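Local coordinates for protein hydrazine synthase alpha subunit (Candidatus Kuenenia stuttgartiensis, PDB 5C2V) that forms part of the hydrazine synthase complex, where this heme c subunit condenses hydroxylamine with ammonia to yield hydrazine, at residues 290-302 and 313-327. Numbering follows the deposited sequence.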
loop_
_atom_site.group_PDB
_atom_site.type_symbol
_atom_site.label_atom_id
_atom_site.label_comp_id
_atom_site.label_asym_id
_atom_site.label_seq_id
_atom_site.Cartn_x
_atom_site.Cartn_y
_atom_site.Cartn_z
ATOM N N LYS D 290 19.736 -18.040 -3.770
ATOM C CA LYS D 290 20.787 -18.650 -4.575
ATOM C C LYS D 290 20.495 -18.415 -6.054
ATOM O O LYS D 290 19.389 -18.012 -6.415
ATOM C CB LYS D 290 20.909 -20.146 -4.275
ATOM C CG LYS D 290 21.262 -20.456 -2.827
ATOM C CD LYS D 290 21.521 -21.936 -2.614
ATOM C CE LYS D 290 21.656 -22.260 -1.134
ATOM N NZ LYS D 290 22.733 -21.465 -0.483
ATOM N N ILE D 291 21.484 -18.661 -6.908
ATOM C CA ILE D 291 21.347 -18.362 -8.330
ATOM C C ILE D 291 21.515 -19.602 -9.206
ATOM O O ILE D 291 22.449 -20.382 -9.020
ATOM C CB ILE D 291 22.364 -17.290 -8.770
ATOM C CG1 ILE D 291 22.313 -16.091 -7.819
ATOM C CG2 ILE D 291 22.103 -16.855 -10.204
ATOM C CD1 ILE D 291 23.255 -14.971 -8.190
ATOM N N THR D 292 20.603 -19.776 -10.160
ATOM C CA THR D 292 20.654 -20.906 -11.082
ATOM C C THR D 292 21.715 -20.698 -12.155
ATOM O O THR D 292 21.999 -19.571 -12.554
ATOM C CB THR D 292 19.299 -21.142 -11.770
ATOM O OG1 THR D 292 18.950 -19.990 -12.547
ATOM C CG2 THR D 292 18.217 -21.403 -10.738
ATOM N N PHE D 293 22.314 -21.795 -12.602
ATOM C CA PHE D 293 23.369 -21.739 -13.606
ATOM C C PHE D 293 22.852 -21.670 -15.046
ATOM O O PHE D 293 23.397 -20.931 -15.865
ATOM C CB PHE D 293 24.299 -22.938 -13.422
ATOM C CG PHE D 293 24.922 -23.001 -12.057
ATOM C CD1 PHE D 293 26.090 -22.310 -11.783
ATOM C CD2 PHE D 293 24.320 -23.721 -11.038
ATOM C CE1 PHE D 293 26.659 -22.354 -10.524
ATOM C CE2 PHE D 293 24.884 -23.768 -9.777
ATOM C CZ PHE D 293 26.055 -23.084 -9.520
ATOM N N GLY D 294 21.814 -22.442 -15.357
ATOM C CA GLY D 294 21.307 -22.499 -16.717
ATOM C C GLY D 294 20.631 -21.247 -17.249
ATOM O O GLY D 294 21.075 -20.677 -18.246
ATOM N N ASP D 295 19.560 -20.812 -16.591
ATOM C CA ASP D 295 18.839 -19.615 -17.022
ATOM C C ASP D 295 19.220 -18.378 -16.212
ATOM O O ASP D 295 18.670 -17.297 -16.430
ATOM C CB ASP D 295 17.325 -19.843 -16.957
ATOM C CG ASP D 295 16.899 -20.640 -15.742
ATOM O OD1 ASP D 295 17.585 -20.560 -14.700
ATOM O OD2 ASP D 295 15.874 -21.349 -15.829
ATOM N N ARG D 296 20.153 -18.551 -15.279
ATOM C CA ARG D 296 20.632 -17.461 -14.428
ATOM C C ARG D 296 19.498 -16.759 -13.687
ATOM O O ARG D 296 19.237 -15.577 -13.907
ATOM C CB ARG D 296 21.421 -16.444 -15.255
ATOM C CG ARG D 296 22.892 -16.779 -15.413
ATOM C CD ARG D 296 23.544 -15.892 -16.459
ATOM N NE ARG D 296 24.975 -15.730 -16.225
ATOM C CZ ARG D 296 25.528 -14.628 -15.730
ATOM N NH1 ARG D 296 24.767 -13.586 -15.422
ATOM N NH2 ARG D 296 26.838 -14.563 -15.545
ATOM N N LYS D 297 18.835 -17.494 -12.802
ATOM C CA LYS D 297 17.742 -16.935 -12.020
ATOM C C LYS D 297 18.091 -16.900 -10.541
ATOM O O LYS D 297 18.590 -17.880 -9.989
ATOM C CB LYS D 297 16.459 -17.745 -12.224
ATOM C CG LYS D 297 15.899 -17.704 -13.634
ATOM C CD LYS D 297 14.629 -18.533 -13.736
ATOM C CE LYS D 297 14.038 -18.473 -15.134
ATOM N NZ LYS D 297 12.809 -19.306 -15.250
ATOM N N ILE D 298 17.824 -15.769 -9.899
ATOM C CA ILE D 298 17.929 -15.700 -8.454
ATOM C C ILE D 298 16.683 -16.351 -7.883
ATOM O O ILE D 298 15.568 -15.875 -8.103
ATOM C CB ILE D 298 18.043 -14.252 -7.938
ATOM C CG1 ILE D 298 19.226 -13.534 -8.589
ATOM C CG2 ILE D 298 18.170 -14.235 -6.420
ATOM C CD1 ILE D 298 19.349 -12.079 -8.188
ATOM N N VAL D 299 16.885 -17.439 -7.151
ATOM C CA VAL D 299 15.790 -18.188 -6.555
ATOM C C VAL D 299 15.873 -18.056 -5.047
ATOM O O VAL D 299 16.901 -18.367 -4.445
ATOM C CB VAL D 299 15.825 -19.676 -6.953
ATOM C CG1 VAL D 299 14.770 -20.458 -6.185
ATOM C CG2 VAL D 299 15.628 -19.830 -8.452
ATOM N N TYR D 300 14.794 -17.586 -4.435
ATOM C CA TYR D 300 14.819 -17.295 -3.013
ATOM C C TYR D 300 13.540 -17.711 -2.306
ATOM O O TYR D 300 12.494 -17.911 -2.931
ATOM C CB TYR D 300 15.079 -15.803 -2.786
ATOM C CG TYR D 300 14.027 -14.881 -3.369
ATOM C CD1 TYR D 300 14.004 -14.589 -4.728
ATOM C CD2 TYR D 300 13.073 -14.284 -2.556
ATOM C CE1 TYR D 300 13.051 -13.741 -5.261
ATOM C CE2 TYR D 300 12.116 -13.433 -3.081
ATOM C CZ TYR D 300 12.110 -13.165 -4.433
ATOM O OH TYR D 300 11.161 -12.321 -4.960
ATOM N N VAL D 301 13.645 -17.839 -0.989
ATOM C CA VAL D 301 12.503 -18.153 -0.152
ATOM C C VAL D 301 11.754 -16.874 0.180
ATOM O O VAL D 301 12.306 -15.953 0.798
ATOM C CB VAL D 301 12.925 -18.853 1.154
ATOM C CG1 VAL D 301 11.758 -18.911 2.129
ATOM C CG2 VAL D 301 13.458 -20.245 0.861
ATOM N N GLU D 302 10.498 -16.826 -0.252
ATOM C CA GLU D 302 9.623 -15.709 0.053
ATOM C C GLU D 302 8.668 -16.129 1.161
ATOM O O GLU D 302 7.741 -16.909 0.939
ATOM C CB GLU D 302 8.857 -15.272 -1.196
ATOM C CG GLU D 302 8.244 -13.887 -1.112
ATOM C CD GLU D 302 7.488 -13.516 -2.373
ATOM O OE1 GLU D 302 8.014 -12.716 -3.175
ATOM O OE2 GLU D 302 6.365 -14.028 -2.562
ATOM N N LEU D 313 8.493 -20.253 -2.882
ATOM C CA LEU D 313 9.688 -20.024 -3.688
ATOM C C LEU D 313 9.432 -18.992 -4.781
ATOM O O LEU D 313 8.511 -19.142 -5.584
ATOM C CB LEU D 313 10.177 -21.333 -4.314
ATOM C CG LEU D 313 10.718 -22.411 -3.374
ATOM C CD1 LEU D 313 11.196 -23.618 -4.168
ATOM C CD2 LEU D 313 11.840 -21.858 -2.508
ATOM N N ALA D 314 10.253 -17.948 -4.809
ATOM C CA ALA D 314 10.130 -16.912 -5.830
ATOM C C ALA D 314 11.429 -16.776 -6.614
ATOM O O ALA D 314 12.489 -17.194 -6.148
ATOM C CB ALA D 314 9.745 -15.585 -5.198
ATOM N N ALA D 315 11.348 -16.195 -7.807
ATOM C CA ALA D 315 12.530 -16.058 -8.649
ATOM C C ALA D 315 12.530 -14.780 -9.484
ATOM O O ALA D 315 11.495 -14.365 -10.008
ATOM C CB ALA D 315 12.663 -17.272 -9.560
ATOM N N VAL D 316 13.704 -14.164 -9.603
ATOM C CA VAL D 316 13.901 -13.030 -10.504
ATOM C C VAL D 316 15.251 -13.165 -11.201
ATOM O O VAL D 316 16.252 -13.465 -10.557
ATOM C CB VAL D 316 13.833 -11.669 -9.767
ATOM C CG1 VAL D 316 12.398 -11.320 -9.408
ATOM C CG2 VAL D 316 14.714 -11.677 -8.524
ATOM N N SER D 317 15.275 -12.949 -12.513
ATOM C CA SER D 317 16.497 -13.124 -13.297
ATOM C C SER D 317 17.641 -12.266 -12.761
ATOM O O SER D 317 17.458 -11.084 -12.477
ATOM C CB SER D 317 16.247 -12.790 -14.768
ATOM O OG SER D 317 16.249 -11.389 -14.981
ATOM N N TRP D 318 18.814 -12.874 -12.617
ATOM C CA TRP D 318 19.982 -12.166 -12.108
ATOM C C TRP D 318 20.443 -11.081 -13.073
ATOM O O TRP D 318 20.867 -10.003 -12.653
ATOM C CB TRP D 318 21.130 -13.141 -11.838
ATOM C CG TRP D 318 22.471 -12.475 -11.840
ATOM C CD1 TRP D 318 23.387 -12.484 -12.850
ATOM C CD2 TRP D 318 23.037 -11.681 -10.790
ATOM N NE1 TRP D 318 24.494 -11.753 -12.491
ATOM C CE2 TRP D 318 24.303 -11.250 -11.231
ATOM C CE3 TRP D 318 22.599 -11.299 -9.519
ATOM C CZ2 TRP D 318 25.135 -10.455 -10.446
ATOM C CZ3 TRP D 318 23.428 -10.510 -8.741
ATOM C CH2 TRP D 318 24.681 -10.096 -9.207
ATOM N N ASP D 319 20.356 -11.372 -14.366
ATOM C CA ASP D 319 20.796 -10.440 -15.397
ATOM C C ASP D 319 19.946 -9.172 -15.400
ATOM O O ASP D 319 20.474 -8.063 -15.489
ATOM C CB ASP D 319 20.754 -11.106 -16.774
ATOM C CG ASP D 319 21.709 -12.281 -16.880
ATOM O OD1 ASP D 319 22.734 -12.281 -16.168
ATOM O OD2 ASP D 319 21.433 -13.202 -17.677
ATOM N N ALA D 320 18.633 -9.342 -15.302
ATOM C CA ALA D 320 17.717 -8.206 -15.255
ATOM C C ALA D 320 16.701 -8.369 -14.129
ATOM O O ALA D 320 15.565 -8.778 -14.367
ATOM C CB ALA D 320 17.010 -8.041 -16.591
ATOM N N PRO D 321 17.108 -8.042 -12.893
ATOM C CA PRO D 321 16.239 -8.188 -11.721
ATOM C C PRO D 321 15.161 -7.112 -11.646
ATOM O O PRO D 321 15.309 -6.127 -10.922
ATOM C CB PRO D 321 17.214 -8.065 -10.549
ATOM C CG PRO D 321 18.316 -7.222 -11.071
ATOM C CD PRO D 321 18.455 -7.569 -12.527
ATOM N N PHE D 322 14.083 -7.308 -12.398
ATOM C CA PHE D 322 12.960 -6.382 -12.378
ATOM C C PHE D 322 11.641 -7.144 -12.290
ATOM O O PHE D 322 11.626 -8.374 -12.263
ATOM C CB PHE D 322 12.985 -5.486 -13.619
ATOM C CG PHE D 322 14.276 -4.741 -13.796
ATOM C CD1 PHE D 322 14.498 -3.545 -13.135
ATOM C CD2 PHE D 322 15.273 -5.243 -14.616
ATOM C CE1 PHE D 322 15.688 -2.859 -13.293
ATOM C CE2 PHE D 322 16.466 -4.563 -14.777
ATOM C CZ PHE D 322 16.673 -3.368 -14.114
ATOM N N ASN D 323 10.536 -6.407 -12.243
ATOM C CA ASN D 323 9.216 -7.012 -12.097
ATOM C C ASN D 323 8.819 -7.864 -13.297
ATOM O O ASN D 323 8.067 -8.830 -13.160
ATOM C CB ASN D 323 8.161 -5.930 -11.865
ATOM C CG ASN D 323 8.379 -5.171 -10.571
ATOM O OD1 ASN D 323 8.896 -5.718 -9.597
ATOM N ND2 ASN D 323 7.982 -3.903 -10.554
ATOM N N LYS D 324 9.327 -7.507 -14.471
ATOM C CA LYS D 324 8.976 -8.212 -15.699
ATOM C C LYS D 324 9.520 -9.640 -15.711
ATOM O O LYS D 324 8.980 -10.508 -16.396
ATOM C CB LYS D 324 9.482 -7.438 -16.922
ATOM C CG LYS D 324 10.987 -7.217 -16.953
ATOM C CD LYS D 324 11.395 -6.344 -18.131
ATOM C CE LYS D 324 10.836 -4.934 -18.000
ATOM N NZ LYS D 324 11.248 -4.063 -19.137
ATOM N N THR D 325 10.590 -9.877 -14.959
ATOM C CA THR D 325 11.175 -11.212 -14.866
ATOM C C THR D 325 10.720 -11.982 -13.624
ATOM O O THR D 325 11.110 -13.134 -13.430
ATOM C CB THR D 325 12.715 -11.149 -14.866
ATOM O OG1 THR D 325 13.176 -10.567 -13.639
ATOM C CG2 THR D 325 13.217 -10.323 -16.042
ATOM N N TYR D 326 9.902 -11.351 -12.786
ATOM C CA TYR D 326 9.439 -11.984 -11.551
ATOM C C TYR D 326 8.488 -13.142 -11.836
ATOM O O TYR D 326 7.713 -13.098 -12.792
ATOM C CB TYR D 326 8.753 -10.956 -10.642
ATOM C CG TYR D 326 8.249 -11.522 -9.328
ATOM C CD1 TYR D 326 6.955 -12.015 -9.210
ATOM C CD2 TYR D 326 9.066 -11.558 -8.204
ATOM C CE1 TYR D 326 6.491 -12.532 -8.013
ATOM C CE2 TYR D 326 8.609 -12.073 -7.002
ATOM C CZ TYR D 326 7.321 -12.557 -6.913
ATOM O OH TYR D 326 6.863 -13.070 -5.721
ATOM N N GLU D 327 8.551 -14.179 -11.004
ATOM C CA GLU D 327 7.654 -15.322 -11.140
ATOM C C GLU D 327 7.456 -16.071 -9.823
ATOM O O GLU D 327 8.283 -15.983 -8.914
ATOM C CB GLU D 327 8.179 -16.286 -12.207
ATOM C CG GLU D 327 9.585 -16.799 -11.945
ATOM C CD GLU D 327 10.034 -17.811 -12.982
ATOM O OE1 GLU D 327 9.163 -18.496 -13.561
ATOM O OE2 GLU D 327 11.255 -17.919 -13.220
#
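Tyr326 OH is gripped by two groups: it donates to Glu302 OE1 at 2.8 Å, on the syn side and somewhat out of the carboxylate plane, and bonds to Lys328 NZ, which also forms a salt bridge with Glu302 OE2. The carboxylate lies at the rim of the phenol, their planes 16° apart. Tyr300 brings its OH to the same ring edge, 3.3 Å from Tyr326 CE2. With chi1 at 61°, the Tyr300 ring lies across Ala314, whose CB makes a CH-pi contact 3.9 Å from the ring centroid. The two strands, 297-302 and 313-317, pair antiparallel in the middle of a four-stranded sheet, consistent with a blade of the six-bladed propeller; Tyr300 N to Ala314 O (2.9 Å) is nearly straight at 173°. Val299 CG2 and Ala315 CB meet on the other face. At the end where Lys297 pairs with Ser317, Trp318 N hydrogen-bonds Arg296 O at 3.0 Å, and Ile298 CD1 abuts the indole edge, 3.6 Å from Trp318 CE3. The partly exposed Lys297 and Glu327 form a salt bridge, NZ meeting the syn lone pair of OE2 at 2.9 Å. Backbone bonds and apolar packing thus join the strands, while Glu302-Tyr326 and Lys297-Glu327 tie strand 297-302 to residues beyond strand 313-317.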